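SsfS6 (Streptomyces sp. SF2575, PDB 4G2T) is a GT-B-fold protein of the family of erythromycin biosynthesis protein CIII, built of two parallel-sheet domains and modelled with thymidine-5'-diphosphate. Local coordinates at residues P145-S150 / D181-I186. Residues are numbered along the deposited sequence; the frame is centred on the assembly and turned at random.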
loop_
_atom_site.group_PDB
_atom_site.type_symbol
_atom_site.label_atom_id
_atom_site.label_comp_id
_atom_site.label_asym_id
_atom_site.label_seq_id
_atom_site.Cartn_x
_atom_site.Cartn_y
_atom_site.Cartn_z
ATOM N N PRO A 145 19.004 15.760 -5.018
ATOM C CA PRO A 145 18.549 15.180 -6.287
ATOM C C PRO A 145 17.055 14.870 -6.272
ATOM O O PRO A 145 16.444 14.832 -5.205
ATOM C CB PRO A 145 19.357 13.881 -6.388
ATOM C CG PRO A 145 19.743 13.561 -4.981
ATOM C CD PRO A 145 19.972 14.887 -4.331
ATOM N N TRP A 146 16.477 14.656 -7.451
ATOM C CA TRP A 146 15.068 14.291 -7.553
ATOM C C TRP A 146 14.825 13.291 -8.679
ATOM O O TRP A 146 15.622 13.182 -9.610
ATOM C CB TRP A 146 14.189 15.533 -7.733
ATOM C CG TRP A 146 14.433 16.297 -9.003
ATOM C CD1 TRP A 146 15.486 17.120 -9.276
ATOM C CD2 TRP A 146 13.589 16.328 -10.162
ATOM N NE1 TRP A 146 15.359 17.651 -10.537
ATOM C CE2 TRP A 146 14.202 17.183 -11.101
ATOM C CE3 TRP A 146 12.379 15.713 -10.498
ATOM C CZ2 TRP A 146 13.645 17.436 -12.353
ATOM C CZ3 TRP A 146 11.829 15.967 -11.742
ATOM C CH2 TRP A 146 12.462 16.819 -12.655
ATOM N N ILE A 147 13.720 12.559 -8.580
ATOM C CA ILE A 147 13.378 11.546 -9.571
ATOM C C ILE A 147 12.115 11.937 -10.328
ATOM O O ILE A 147 11.102 12.288 -9.721
ATOM C CB ILE A 147 13.152 10.172 -8.913
ATOM C CG1 ILE A 147 14.363 9.775 -8.066
ATOM C CG2 ILE A 147 12.866 9.114 -9.968
ATOM C CD1 ILE A 147 15.632 9.584 -8.865
ATOM N N GLU A 148 12.179 11.882 -11.654
ATOM C CA GLU A 148 11.011 12.150 -12.482
ATOM C C GLU A 148 10.429 10.858 -13.037
ATOM O O GLU A 148 11.101 10.131 -13.769
ATOM C CB GLU A 148 11.364 13.081 -13.642
ATOM C CG GLU A 148 10.190 13.352 -14.570
ATOM C CD GLU A 148 10.620 13.846 -15.938
ATOM O OE1 GLU A 148 11.690 14.483 -16.036
ATOM O OE2 GLU A 148 9.888 13.588 -16.917
ATOM N N GLN A 149 9.180 10.576 -12.688
ATOM C CA GLN A 149 8.482 9.426 -13.245
ATOM C C GLN A 149 7.352 9.873 -14.163
ATOM O O GLN A 149 6.552 10.734 -13.801
ATOM C CB GLN A 149 7.917 8.535 -12.137
ATOM C CG GLN A 149 7.121 7.351 -12.667
ATOM C CD GLN A 149 6.309 6.653 -11.594
ATOM O OE1 GLN A 149 6.666 6.672 -10.416
ATOM N NE2 GLN A 149 5.206 6.035 -11.999
ATOM N N SER A 150 7.293 9.289 -15.354
ATOM C CA SER A 150 6.194 9.552 -16.270
ATOM C C SER A 150 4.993 8.699 -15.891
ATOM O O SER A 150 5.140 7.547 -15.485
ATOM C CB SER A 150 6.606 9.267 -17.714
ATOM O OG SER A 150 5.496 9.373 -18.588
ATOM N N ASP A 181 18.460 18.815 -13.924
ATOM C CA ASP A 181 17.967 17.548 -14.451
ATOM C C ASP A 181 17.797 16.525 -13.335
ATOM O O ASP A 181 18.626 16.448 -12.428
ATOM C CB ASP A 181 18.913 17.007 -15.526
ATOM C CG ASP A 181 19.011 17.926 -16.729
ATOM O OD1 ASP A 181 18.173 17.800 -17.646
ATOM O OD2 ASP A 181 19.928 18.774 -16.759
ATOM N N PRO A 182 16.709 15.741 -13.390
ATOM C CA PRO A 182 16.438 14.756 -12.341
ATOM C C PRO A 182 17.484 13.653 -12.346
ATOM O O PRO A 182 18.087 13.387 -13.387
ATOM C CB PRO A 182 15.071 14.194 -12.737
ATOM C CG PRO A 182 14.999 14.390 -14.207
ATOM C CD PRO A 182 15.725 15.674 -14.484
ATOM N N LEU A 183 17.700 13.027 -11.193
ATOM C CA LEU A 183 18.672 11.950 -11.079
ATOM C C LEU A 183 18.280 10.796 -11.995
ATOM O O LEU A 183 19.135 10.094 -12.533
ATOM C CB LEU A 183 18.764 11.469 -9.629
ATOM C CG LEU A 183 20.027 10.703 -9.234
ATOM C CD1 LEU A 183 21.256 11.582 -9.407
ATOM C CD2 LEU A 183 19.921 10.202 -7.803
ATOM N N LEU A 184 16.977 10.617 -12.177
ATOM C CA LEU A 184 16.467 9.573 -13.051
ATOM C C LEU A 184 15.161 10.011 -13.707
ATOM O O LEU A 184 14.240 10.472 -13.032
ATOM C CB LEU A 184 16.249 8.280 -12.264
ATOM C CG LEU A 184 16.274 6.980 -13.068
ATOM C CD1 LEU A 184 17.684 6.690 -13.562
ATOM C CD2 LEU A 184 15.743 5.825 -12.236
ATOM N N SER A 185 15.093 9.875 -15.027
ATOM C CA SER A 185 13.869 10.156 -15.766
ATOM C C SER A 185 13.222 8.850 -16.200
ATOM O O SER A 185 13.768 8.119 -17.025
ATOM C CB SER A 185 14.157 11.037 -16.982
ATOM O OG SER A 185 14.517 12.348 -16.587
ATOM N N ILE A 186 12.055 8.560 -15.637
ATOM C CA ILE A 186 11.392 7.286 -15.872
ATOM C C ILE A 186 10.292 7.399 -16.921
ATOM O O ILE A 186 9.468 8.309 -16.871
ATOM C CB ILE A 186 10.797 6.732 -14.567
ATOM C CG1 ILE A 186 11.894 6.604 -13.506
ATOM C CG2 ILE A 186 10.121 5.397 -14.817
ATOM C CD1 ILE A 186 11.373 6.489 -12.093
HETATM O O HOH W 1 10.781 10.688 -17.671
#
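Two donors meet at the carbonyl oxygen of Ile186: Ser150 N reaches Ile186 O at 2.8 Å, tilted out of the carbonyl plane, and a water donates to the same oxygen. That water also gives a weak hydrogen bond to Glu148 OE2, so it links the carboxylate of one strand to the backbone of the other. The carboxylate has a further, long and weak ion pair with Lys160.

Further back, Ile186 N donates to Glu148 O at 2.6 Å, nearly straight at the hydrogen, and Glu148 N to Leu184 O at 2.9 Å. Ser185 CA adds a CA-H...O contact to Glu148 O. Bonds running from Glu148 to residues 184 and 186, with strand axes only 14° apart, are the evidence for a parallel ladder. It joins neighbouring strands of the parallel sheet in the N-terminal Rossmann-like domain of the GT-B fold; strand 125-129 flanks residues 146-149 on the far side, and the connection between the paired strands contains helices 157-166 and 168-172 and long loops, with no strand.

At the start of the pairing, Leu183 N donates to Trp146 O, and Pro182 lies against the indole. Pro182 CB sits 3.4 Å from the centroid of the six-membered ring of Trp146, 7° off the normal, which defines a CH-pi contact over the face. With chi1 at 64°, Trp146 CG lies between the backbone N and the carbonyl carbon, and the indole swings back over the proline; Trp146 NE1 donates to Pro180 O, which together with the proline contact limits the ring's rotation.

On the sheet face bearing Ile147, Gln149 and Ile186, Ile147 CD1 packs on Leu184 CB at 3.7 Å, while Ile147 CG2 meets Ile186 CD1, also at 3.7 Å. Ile390 and Ile394 of helix 387-396 cover this apolar patch.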